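Local coordinates for protein methylmalonyl-CoA epimerase, mitochondrial (Homo sapiens, PDB 3RMU) that interconverts the (R) and (S) forms of methylmalonyl-CoA in mitochondrial propionyl-CoA metabolism and binds cobalt, at residues A[5-10]-A[110-115]; A[14-19]-A[43-48]; A[57-60]-A[65-68]; A[116-121]-A[126-131]. All blocks are in the same frame, centred on the assembly; numbering follows the deposited sequence.

Interaction 1: A[5-10]-A[110-115]; sequences RLNHVA and GAHGKP. With CO (cobalt (II) ion), chain E.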
loop_
_atom_site.group_PDB
_atom_site.type_symbol
_atom_site.label_atom_id
_atom_site.label_comp_id
_atom_site.label_asym_id
_atom_site.label_seq_id
_atom_site.Cartn_x
_atom_site.Cartn_y
_atom_site.Cartn_z
ATOM N N ARG A 5 -1.326 -11.233 -8.707
ATOM C CA ARG A 5 -1.140 -10.942 -7.292
ATOM C C ARG A 5 -0.545 -9.567 -7.045
ATOM O O ARG A 5 0.050 -8.984 -7.916
ATOM C CB ARG A 5 -0.232 -12.010 -6.600
ATOM C CG ARG A 5 1.221 -12.121 -7.119
ATOM C CD ARG A 5 2.087 -13.124 -6.294
ATOM N NE ARG A 5 1.497 -14.470 -6.262
ATOM C CZ ARG A 5 1.676 -15.415 -7.192
ATOM N NH1 ARG A 5 2.453 -15.192 -8.256
ATOM N NH2 ARG A 5 1.085 -16.607 -7.057
ATOM N N LEU A 6 -0.625 -9.117 -5.812
ATOM C CA LEU A 6 0.133 -7.955 -5.391
ATOM C C LEU A 6 1.554 -8.411 -5.129
ATOM O O LEU A 6 1.810 -9.173 -4.220
ATOM C CB LEU A 6 -0.469 -7.304 -4.146
ATOM C CG LEU A 6 0.286 -6.055 -3.666
ATOM C CD1 LEU A 6 -0.266 -4.929 -4.442
ATOM C CD2 LEU A 6 0.086 -5.868 -2.166
ATOM N N ASN A 7 2.473 -7.955 -5.962
ATOM C CA ASN A 7 3.893 -8.225 -5.831
ATOM C C ASN A 7 4.521 -7.422 -4.667
ATOM O O ASN A 7 5.193 -7.982 -3.835
ATOM C CB ASN A 7 4.575 -7.962 -7.166
ATOM C CG ASN A 7 6.036 -8.227 -7.129
ATOM O OD1 ASN A 7 6.824 -7.448 -6.586
ATOM N ND2 ASN A 7 6.429 -9.352 -7.721
ATOM N N HIS A 8 4.269 -6.124 -4.581
ATOM C CA HIS A 8 4.774 -5.334 -3.464
ATOM C C HIS A 8 3.956 -4.087 -3.233
ATOM O O HIS A 8 3.233 -3.634 -4.146
ATOM C CB HIS A 8 6.276 -4.945 -3.649
ATOM C CG HIS A 8 6.624 -4.181 -4.907
ATOM N ND1 HIS A 8 7.049 -4.803 -6.057
ATOM C CD2 HIS A 8 6.791 -2.839 -5.131
ATOM C CE1 HIS A 8 7.364 -3.887 -6.965
ATOM N NE2 HIS A 8 7.196 -2.683 -6.432
ATOM N N VAL A 9 4.066 -3.569 -2.013
ATOM C CA VAL A 9 3.649 -2.210 -1.698
ATOM C C VAL A 9 4.951 -1.490 -1.488
ATOM O O VAL A 9 5.787 -1.976 -0.735
ATOM C CB VAL A 9 2.760 -2.125 -0.457
ATOM C CG1 VAL A 9 2.513 -0.658 -0.093
ATOM C CG2 VAL A 9 1.465 -2.762 -0.734
ATOM N N ALA A 10 5.161 -0.357 -2.159
ATOM C CA ALA A 10 6.430 0.403 -2.059
ATOM C C ALA A 10 6.198 1.582 -1.103
ATOM O O ALA A 10 5.239 2.323 -1.265
ATOM C CB ALA A 10 6.844 1.029 -3.411
ATOM N N GLY A 110 12.145 -2.987 -14.854
ATOM C CA GLY A 110 12.177 -2.584 -13.428
ATOM C C GLY A 110 13.241 -3.303 -12.602
ATOM O O GLY A 110 14.036 -4.088 -13.136
ATOM N N ALA A 111 13.249 -3.066 -11.281
ATOM C CA ALA A 111 14.364 -3.554 -10.424
ATOM C C ALA A 111 14.435 -5.074 -10.327
ATOM O O ALA A 111 15.496 -5.635 -9.991
ATOM C CB ALA A 111 14.287 -2.971 -9.057
ATOM N N HIS A 112 13.322 -5.746 -10.643
ATOM C CA HIS A 112 13.281 -7.204 -10.570
ATOM C C HIS A 112 13.790 -7.854 -11.858
ATOM O O HIS A 112 13.824 -9.086 -11.981
ATOM C CB HIS A 112 11.861 -7.680 -10.253
ATOM C CG HIS A 112 11.242 -7.008 -9.056
ATOM N ND1 HIS A 112 9.880 -6.861 -8.920
ATOM C CD2 HIS A 112 11.795 -6.432 -7.961
ATOM C CE1 HIS A 112 9.617 -6.240 -7.783
ATOM N NE2 HIS A 112 10.760 -5.958 -7.188
ATOM N N GLY A 113 14.206 -7.028 -12.810
ATOM C CA GLY A 113 14.699 -7.522 -14.098
ATOM C C GLY A 113 13.567 -7.870 -15.049
ATOM O O GLY A 113 13.813 -8.503 -16.075
ATOM N N LYS A 114 12.334 -7.446 -14.719
ATOM C CA LYS A 114 11.129 -7.763 -15.523
ATOM C C LYS A 114 10.553 -6.493 -16.149
ATOM O O LYS A 114 10.729 -5.414 -15.600
ATOM C CB LYS A 114 10.065 -8.390 -14.631
ATOM C CG LYS A 114 10.416 -9.777 -14.102
ATOM C CD LYS A 114 9.968 -10.845 -15.079
ATOM C CE LYS A 114 10.294 -12.240 -14.576
ATOM N NZ LYS A 114 9.778 -12.445 -13.189
ATOM N N PRO A 115 9.881 -6.610 -17.314
ATOM C CA PRO A 115 9.288 -5.391 -17.885
ATOM C C PRO A 115 8.173 -4.846 -16.974
ATOM O O PRO A 115 7.464 -5.651 -16.369
ATOM C CB PRO A 115 8.727 -5.843 -19.242
ATOM C CG PRO A 115 8.842 -7.329 -19.298
ATOM C CD PRO A 115 9.646 -7.813 -18.134
HETATM CO CO CO E . 7.868 -1.095 -7.459
HETATM O O HOH W 1 9.530 -0.024 -8.682
HETATM O O HOH W 2 9.854 -2.187 -8.125
HETATM O O HOH W 3 9.412 -0.620 -5.774
#
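The CA atoms of N7 and H112, the closest pair, stay 10.6 Å apart, so side chains alone bridge strand 5-10 and loop 110-115. The loop makes a type I turn from G110 to G113, and the imidazole of H112 reaches from it toward the strand. H112 CE1 does the touching, 3.3 Å from OD1 of N7 and 3.4 Å from CE1 of H8. The two imidazoles meet obliquely, planes at 82°. N7 and H8 form a classic beta bulge, both facing C82 of strand 77-85, which lets two consecutive side chains turn to the same loop. H8 NE2 binds cobalt at 2.0 Å, with H80 and E130 as the other protein ligands and three waters completing the set. Such a metal site on a curved sheet is a feature of the vicinal oxygen chelate (VOC) fold. The other ring nitrogen of H8, ND1, donates to N7 OD1 at 2.7 Å, the acceptor lying in the ring plane. With the metal bond at NE2, it holds the ring in its rotation. N7 CG is anti to the backbone N (chi1 -179°), which carries the amide out beside the ring. N7 ND2 bonds E84. H112 is held at both nitrogens, ND1 by E132 and NE2 by E55.

Interaction 2: A[14-19]-A[43-48]; sequences PDLEKA and SVVFVN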
loop_
_atom_site.group_PDB
_atom_site.type_symbol
_atom_site.label_atom_id
_atom_site.label_comp_id
_atom_site.label_asym_id
_atom_site.label_seq_id
_atom_site.Cartn_x
_atom_site.Cartn_y
_atom_site.Cartn_z
ATOM N N PRO A 14 12.550 8.337 4.600
ATOM C CA PRO A 14 13.657 9.294 4.623
ATOM C C PRO A 14 14.906 8.682 5.236
ATOM O O PRO A 14 15.981 9.225 5.098
ATOM C CB PRO A 14 13.117 10.411 5.498
ATOM C CG PRO A 14 12.140 9.722 6.405
ATOM C CD PRO A 14 11.507 8.659 5.589
ATOM N N ASP A 15 14.777 7.531 5.889
ATOM C CA ASP A 15 15.945 6.906 6.478
ATOM C C ASP A 15 15.796 5.422 6.333
ATOM O O ASP A 15 15.047 4.800 7.072
ATOM C CB ASP A 15 16.087 7.314 7.960
ATOM C CG ASP A 15 17.400 6.865 8.570
ATOM O OD1 ASP A 15 17.791 5.698 8.391
ATOM O OD2 ASP A 15 18.053 7.688 9.243
ATOM N N LEU A 16 16.504 4.840 5.382
ATOM C CA LEU A 16 16.254 3.422 5.077
ATOM C C LEU A 16 16.633 2.492 6.247
ATOM O O LEU A 16 15.892 1.554 6.578
ATOM C CB LEU A 16 16.993 3.013 3.809
ATOM C CG LEU A 16 16.728 1.626 3.228
ATOM C CD1 LEU A 16 15.235 1.357 3.088
ATOM C CD2 LEU A 16 17.428 1.491 1.852
ATOM N N GLU A 17 17.782 2.733 6.867
ATOM C CA GLU A 17 18.229 1.896 7.990
ATOM C C GLU A 17 17.251 1.961 9.187
ATOM O O GLU A 17 16.908 0.928 9.774
ATOM C CB GLU A 17 19.635 2.324 8.423
ATOM C CG GLU A 17 20.400 1.293 9.238
ATOM C CD GLU A 17 20.977 0.143 8.401
ATOM O OE1 GLU A 17 21.851 -0.581 8.936
ATOM O OE2 GLU A 17 20.571 -0.039 7.227
ATOM N N LYS A 18 16.807 3.172 9.549
ATOM C CA LYS A 18 15.820 3.329 10.612
ATOM C C LYS A 18 14.485 2.618 10.300
ATOM O O LYS A 18 13.875 2.002 11.213
ATOM C CB LYS A 18 15.639 4.811 10.994
ATOM C CG LYS A 18 16.843 5.365 11.807
ATOM C CD LYS A 18 16.666 6.827 12.245
ATOM C CE LYS A 18 17.997 7.438 12.694
ATOM N NZ LYS A 18 18.331 7.001 14.056
ATOM N N ALA A 19 14.030 2.677 9.035
ATOM C CA ALA A 19 12.755 2.052 8.644
ATOM C C ALA A 19 12.883 0.520 8.691
ATOM O O ALA A 19 12.040 -0.178 9.263
ATOM C CB ALA A 19 12.304 2.546 7.247
ATOM N N SER A 43 17.723 2.858 -3.269
ATOM C CA SER A 43 18.121 1.699 -2.433
ATOM C C SER A 43 16.855 1.047 -1.879
ATOM O O SER A 43 15.892 1.720 -1.566
ATOM C CB SER A 43 19.039 2.143 -1.277
ATOM O OG SER A 43 20.331 2.569 -1.755
ATOM N N VAL A 44 16.838 -0.283 -1.754
ATOM C CA VAL A 44 15.616 -0.974 -1.304
ATOM C C VAL A 44 15.891 -1.910 -0.129
ATOM O O VAL A 44 16.935 -2.600 -0.106
ATOM C CB VAL A 44 14.961 -1.792 -2.459
ATOM C CG1 VAL A 44 15.968 -2.767 -3.076
ATOM C CG2 VAL A 44 13.644 -2.532 -1.970
ATOM N N VAL A 45 14.968 -1.961 0.828
ATOM C CA VAL A 45 14.925 -3.105 1.754
ATOM C C VAL A 45 13.571 -3.789 1.515
ATOM O O VAL A 45 12.522 -3.148 1.396
ATOM C CB VAL A 45 15.104 -2.684 3.253
ATOM C CG1 VAL A 45 14.520 -3.712 4.248
ATOM C CG2 VAL A 45 16.570 -2.346 3.625
ATOM N N PHE A 46 13.620 -5.112 1.433
ATOM C CA PHE A 46 12.447 -5.952 1.256
ATOM C C PHE A 46 11.968 -6.453 2.607
ATOM O O PHE A 46 12.752 -7.024 3.361
ATOM C CB PHE A 46 12.819 -7.166 0.374
ATOM C CG PHE A 46 13.281 -6.790 -0.977
ATOM C CD1 PHE A 46 12.352 -6.477 -1.978
ATOM C CD2 PHE A 46 14.644 -6.675 -1.264
ATOM C CE1 PHE A 46 12.783 -6.080 -3.266
ATOM C CE2 PHE A 46 15.073 -6.277 -2.528
ATOM C CZ PHE A 46 14.132 -5.967 -3.536
ATOM N N VAL A 47 10.697 -6.198 2.927
ATOM C CA VAL A 47 10.075 -6.765 4.124
ATOM C C VAL A 47 9.189 -7.907 3.651
ATOM O O VAL A 47 8.268 -7.677 2.890
ATOM C CB VAL A 47 9.263 -5.752 4.875
ATOM C CG1 VAL A 47 8.589 -6.412 6.089
ATOM C CG2 VAL A 47 10.164 -4.577 5.279
ATOM N N ASN A 48 9.529 -9.129 4.034
ATOM C CA ASN A 48 8.826 -10.298 3.511
ATOM C C ASN A 48 7.709 -10.677 4.474
ATOM O O ASN A 48 7.971 -11.220 5.525
ATOM C CB ASN A 48 9.778 -11.451 3.296
ATOM C CG ASN A 48 9.069 -12.741 2.789
ATOM O OD1 ASN A 48 7.903 -12.716 2.400
ATOM N ND2 ASN A 48 9.794 -13.854 2.792
#
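The start of helix 16-26 lies over strand 42-48, with L16 and V45 nearest at 7.4 Å between their CA atoms. L16 carries the contact from the helix side. Its chi1 of -173° with chi2 of 50° sets both methyl groups against the strand. They divide the work. L16 CD2 meets S43, 3.6 Å from its CB, and also lies near the backbone at V44 N. L16 CD1 packs on V45, 4.0 Å from CG2. The two side chains slant across one another, and L16 CG is equally close to that same methyl, so V45 CG2 faces the root of the leucine fork. S43 joins through its carbon CB. The side-chain contact is apolar, with CD2 of L16 also against the backbone. V44 points the other way, and its CG2 sits 3.8 Å over the centre of one face of the F46 ring, within the strand. The helix start is fixed by D15 at the N-cap position. Its OD1 accepts from K18 N at 2.9 Å, met from above the carboxylate plane, in a nearly straight bond. A19 N bonds back to D15 O as the first helical turn closes. This is a helix packed on the face of a beta sheet, as in the beta-alpha-beta-beta-beta modules of the VOC fold. Strand 42-48 runs between strands 30-37 and 53-59. L16 also rests on L56 and H58 of strand 53-59, while V45 touches A20 of the same helix and V31 and A34 of strand 30-37. Near the helix start, K18 and A19 pack on C124 of the second subunit.

Interaction 3: A[57-60]-A[65-68]; sequences LHPL and PIAG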
loop_
_atom_site.group_PDB
_atom_site.type_symbol
_atom_site.label_atom_id
_atom_site.label_comp_id
_atom_site.label_asym_id
_atom_site.label_seq_id
_atom_site.Cartn_x
_atom_site.Cartn_y
_atom_site.Cartn_z
ATOM N N LEU A 57 12.034 2.168 0.272
ATOM C CA LEU A 57 12.829 2.775 -0.788
ATOM C C LEU A 57 13.400 4.071 -0.272
ATOM O O LEU A 57 12.693 4.803 0.409
ATOM C CB LEU A 57 11.944 3.117 -1.989
ATOM C CG LEU A 57 11.277 1.923 -2.694
ATOM C CD1 LEU A 57 10.393 2.435 -3.861
ATOM C CD2 LEU A 57 12.334 0.957 -3.178
ATOM N N HIS A 58 14.659 4.319 -0.617
ATOM C CA HIS A 58 15.313 5.607 -0.344
ATOM C C HIS A 58 16.143 6.027 -1.555
ATOM O O HIS A 58 16.744 5.175 -2.209
ATOM C CB HIS A 58 16.190 5.506 0.907
ATOM C CG HIS A 58 16.740 6.821 1.345
ATOM N ND1 HIS A 58 15.990 7.744 2.043
ATOM C CD2 HIS A 58 17.950 7.389 1.146
ATOM C CE1 HIS A 58 16.725 8.817 2.272
ATOM N NE2 HIS A 58 17.922 8.623 1.747
ATOM N N PRO A 59 16.164 7.336 -1.884
ATOM C CA PRO A 59 16.929 7.819 -3.025
ATOM C C PRO A 59 18.379 7.382 -3.032
ATOM O O PRO A 59 19.043 7.339 -1.977
ATOM C CB PRO A 59 16.873 9.353 -2.880
ATOM C CG PRO A 59 15.606 9.592 -2.131
ATOM C CD PRO A 59 15.489 8.445 -1.186
ATOM N N LEU A 60 18.854 7.105 -4.235
ATOM C CA LEU A 60 20.259 6.815 -4.483
ATOM C C LEU A 60 20.658 7.728 -5.637
ATOM O O LEU A 60 20.264 7.508 -6.795
ATOM C CB LEU A 60 20.442 5.331 -4.792
ATOM C CG LEU A 60 21.850 4.780 -4.958
ATOM C CD1 LEU A 60 22.630 4.880 -3.676
ATOM C CD2 LEU A 60 21.738 3.322 -5.409
ATOM N N PRO A 65 13.819 9.090 -8.837
ATOM C CA PRO A 65 12.388 9.232 -9.132
ATOM C C PRO A 65 11.483 9.381 -7.900
ATOM O O PRO A 65 10.323 9.743 -8.061
ATOM C CB PRO A 65 12.048 7.922 -9.851
ATOM C CG PRO A 65 13.059 6.948 -9.362
ATOM C CD PRO A 65 14.323 7.777 -9.286
ATOM N N ILE A 66 11.998 9.093 -6.698
ATOM C CA ILE A 66 11.251 9.313 -5.450
ATOM C C ILE A 66 11.761 10.537 -4.644
ATOM O O ILE A 66 11.184 10.902 -3.620
ATOM C CB ILE A 66 11.224 8.030 -4.575
ATOM C CG1 ILE A 66 12.616 7.650 -4.052
ATOM C CG2 ILE A 66 10.613 6.839 -5.359
ATOM C CD1 ILE A 66 12.584 6.580 -2.951
ATOM N N ALA A 67 12.837 11.177 -5.097
ATOM C CA ALA A 67 13.366 12.343 -4.362
ATOM C C ALA A 67 12.289 13.416 -4.193
ATOM O O ALA A 67 12.177 14.037 -3.137
ATOM C CB ALA A 67 14.598 12.903 -5.049
ATOM N N GLY A 68 11.473 13.607 -5.224
ATOM C CA GLY A 68 10.414 14.632 -5.184
ATOM C C GLY A 68 9.288 14.264 -4.228
ATOM O O GLY A 68 8.743 15.116 -3.534
#
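I66 makes most of the contact between segment 65-68 and the end of strand 53-59, just after P65 has led the chain in. It points toward the strand, and its CD1 methyl is the probe. I66 CD1 lies 3.7 Å from CB of L57 and 3.9 Å from CD of P59. It also sits close to the backbone nitrogens of H58 and P59, so it rests over the peptide groups as well as the side chains. The CG1 branch falls between the backbone N and the carbonyl carbon (chi1 66°), with the chain extended beyond it (chi2 168°), and this carries CD1 to the strand. The side chains of I66 and P59 cross at about a right angle, with I66 CG1 4.0 Å from P59 CG. I66 also touches V42 of strand 42-48. A67 follows, where a weakly bonded helix begins. A67 CA lies 4.2 Å from P59 CG. It is a tight strand-to-helix connection, in which the residues leading into the helix fold back on the end of the strand. The side chain of L57 comes within about 4 Å of that of H80, a cobalt ligand, so the contact borders the metal site of this VOC-fold sheet.

Interaction 4: A[116-121]-A[126-131]; sequences VIFLHP and GVLVEL. With CO (cobalt (II) ion), chain E.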
loop_
_atom_site.group_PDB
_atom_site.type_symbol
_atom_site.label_atom_id
_atom_site.label_comp_id
_atom_site.label_asym_id
_atom_site.label_seq_id
_atom_site.Cartn_x
_atom_site.Cartn_y
_atom_site.Cartn_z
ATOM N N VAL A 116 8.065 -3.514 -16.847
ATOM C CA VAL A 116 6.996 -2.877 -16.066
ATOM C C VAL A 116 6.451 -1.664 -16.770
ATOM O O VAL A 116 7.109 -1.083 -17.611
ATOM C CB VAL A 116 7.492 -2.342 -14.660
ATOM C CG1 VAL A 116 8.064 -3.487 -13.803
ATOM C CG2 VAL A 116 8.534 -1.257 -14.878
ATOM N N ILE A 117 5.238 -1.289 -16.391
ATOM C CA ILE A 117 4.616 -0.025 -16.791
ATOM C C ILE A 117 3.927 0.600 -15.571
ATOM O O ILE A 117 3.517 -0.116 -14.632
ATOM C CB ILE A 117 3.606 -0.242 -17.945
ATOM C CG1 ILE A 117 3.054 1.094 -18.475
ATOM C CG2 ILE A 117 2.444 -1.161 -17.533
ATOM C CD1 ILE A 117 2.894 1.160 -20.003
ATOM N N PHE A 118 3.808 1.919 -15.554
ATOM C CA PHE A 118 3.129 2.593 -14.462
ATOM C C PHE A 118 1.846 3.272 -14.971
ATOM O O PHE A 118 1.814 3.823 -16.079
ATOM C CB PHE A 118 4.069 3.617 -13.801
ATOM C CG PHE A 118 5.152 2.991 -12.937
ATOM C CD1 PHE A 118 4.976 2.864 -11.560
ATOM C CD2 PHE A 118 6.340 2.533 -13.502
ATOM C CE1 PHE A 118 5.989 2.313 -10.740
ATOM C CE2 PHE A 118 7.352 1.955 -12.697
ATOM C CZ PHE A 118 7.165 1.848 -11.315
ATOM N N LEU A 119 0.786 3.192 -14.173
ATOM C CA LEU A 119 -0.449 3.972 -14.373
ATOM C C LEU A 119 -0.574 4.977 -13.240
ATOM O O LEU A 119 -0.551 4.622 -12.058
ATOM C CB LEU A 119 -1.698 3.083 -14.326
ATOM C CG LEU A 119 -1.852 1.916 -15.311
ATOM C CD1 LEU A 119 -0.594 1.152 -15.470
ATOM C CD2 LEU A 119 -2.923 0.978 -14.810
ATOM N N HIS A 120 -0.746 6.234 -13.590
ATOM C CA HIS A 120 -0.867 7.269 -12.572
ATOM C C HIS A 120 -2.307 7.352 -12.036
ATOM O O HIS A 120 -3.211 6.656 -12.534
ATOM C CB HIS A 120 -0.298 8.574 -13.125
ATOM C CG HIS A 120 1.159 8.462 -13.465
ATOM N ND1 HIS A 120 1.626 7.615 -14.451
ATOM C CD2 HIS A 120 2.255 9.042 -12.919
ATOM C CE1 HIS A 120 2.943 7.693 -14.511
ATOM N NE2 HIS A 120 3.350 8.553 -13.593
ATOM N N PRO A 121 -2.518 8.130 -10.965
ATOM C CA PRO A 121 -3.867 8.248 -10.394
ATOM C C PRO A 121 -4.839 9.106 -11.226
ATOM O O PRO A 121 -5.590 9.885 -10.654
ATOM C CB PRO A 121 -3.616 8.910 -9.017
ATOM C CG PRO A 121 -2.113 8.904 -8.819
ATOM C CD PRO A 121 -1.510 8.861 -10.171
ATOM N N GLY A 126 -7.121 6.060 -7.467
ATOM C CA GLY A 126 -6.573 6.501 -6.173
ATOM C C GLY A 126 -5.064 6.410 -5.882
ATOM O O GLY A 126 -4.601 7.094 -4.971
ATOM N N VAL A 127 -4.298 5.594 -6.625
ATOM C CA VAL A 127 -2.875 5.330 -6.325
ATOM C C VAL A 127 -1.985 5.191 -7.578
ATOM O O VAL A 127 -2.490 4.850 -8.655
ATOM C CB VAL A 127 -2.758 4.005 -5.530
ATOM C CG1 VAL A 127 -3.224 2.830 -6.373
ATOM C CG2 VAL A 127 -1.351 3.770 -5.077
ATOM N N LEU A 128 -0.662 5.374 -7.437
ATOM C CA LEU A 128 0.288 4.980 -8.500
ATOM C C LEU A 128 0.403 3.476 -8.568
ATOM O O LEU A 128 0.788 2.829 -7.592
ATOM C CB LEU A 128 1.657 5.634 -8.310
ATOM C CG LEU A 128 2.777 5.192 -9.258
ATOM C CD1 LEU A 128 2.516 5.638 -10.700
ATOM C CD2 LEU A 128 4.115 5.781 -8.803
ATOM N N VAL A 129 0.074 2.922 -9.722
ATOM C CA VAL A 129 0.060 1.480 -9.914
ATOM C C VAL A 129 1.143 1.068 -10.908
ATOM O O VAL A 129 1.210 1.587 -12.019
ATOM C CB VAL A 129 -1.291 0.965 -10.378
ATOM C CG1 VAL A 129 -1.219 -0.558 -10.635
ATOM C CG2 VAL A 129 -2.423 1.324 -9.358
ATOM N N GLU A 130 2.000 0.139 -10.478
ATOM C CA GLU A 130 3.052 -0.453 -11.346
ATOM C C GLU A 130 2.502 -1.817 -11.726
ATOM O O GLU A 130 1.975 -2.535 -10.876
ATOM C CB GLU A 130 4.314 -0.603 -10.497
ATOM C CG GLU A 130 5.477 -1.372 -11.095
ATOM C CD GLU A 130 6.699 -1.476 -10.162
ATOM O OE1 GLU A 130 6.689 -1.292 -8.881
ATOM O OE2 GLU A 130 7.765 -1.731 -10.793
ATOM N N LEU A 131 2.519 -2.129 -13.002
ATOM C CA LEU A 131 2.146 -3.456 -13.510
ATOM C C LEU A 131 3.417 -4.143 -13.971
ATOM O O LEU A 131 4.231 -3.558 -14.679
ATOM C CB LEU A 131 1.167 -3.376 -14.671
ATOM C CG LEU A 131 -0.214 -2.778 -14.340
ATOM C CD1 LEU A 131 -1.083 -2.668 -15.598
ATOM C CD2 LEU A 131 -0.900 -3.613 -13.239
HETATM CO CO CO E . 7.868 -1.095 -7.459
HETATM O O HOH W 1 9.530 -0.024 -8.682
HETATM O O HOH W 2 9.854 -2.187 -8.125
HETATM O O HOH W 3 9.412 -0.620 -5.774
#
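Backbone hydrogen bonds join strands 116-119 and 129-131 as an antiparallel pair, their directions 155° apart. I117 and L131 exchange two bonds, I117 N to L131 O at 3.0 Å and L131 N to I117 O at 2.8 Å. L119 and V129 exchange two more. F118 and E130 form the non-hydrogen-bonded pair between them. This is a beta hairpin in the sheet of the VOC fold, and it carries one cobalt ligand. Metal binding falls to E130, whose OE1 is 1.9 Å from the cobalt ion that H8 and H80 also bind. Its OE2 receives weak bonds from two of the metal's waters. An aromatic contact lies on the same face. E130 CG stands over one face of the F118 ring in a CH-pi contact, 4.0 Å from the centroid. A second one lies toward the loop end of the hairpin. There L128 CD1 sits over the centre of the H120 ring, 4.1 Å from its centroid, and also touches F118 CD1. Apolar packing fills the face opposite E130. On it L119 CD1 meets L131 CD1 at 3.9 Å, and I117 CG2 lies alongside L131 CB. I117 and L131 also pack on helix 88-97, and L119 packs on L27 of the second subunit.

Overall arrangement
All four contacts reach the same mixed sheet. Interaction 4 is the most buried. It alone is bonded strand to strand, with side chains packed on both faces. Interactions 1, 2 and 3 are partly buried and rest on side chains. Interactions 1 and 4 share the cobalt ion and its three waters, each giving it a ligand, H8 and E130. Their chemistry is polar near the metal. Interactions 2 and 3 are apolar and lie on neighbouring strands 42-48 and 53-59, where S43 N probably bonds H58 O. Interaction 3 also touches interaction 1, through L57 and A10. Interactions 2 and 4 lie on opposite sides of the chain centre, with centres about 21 Å apart.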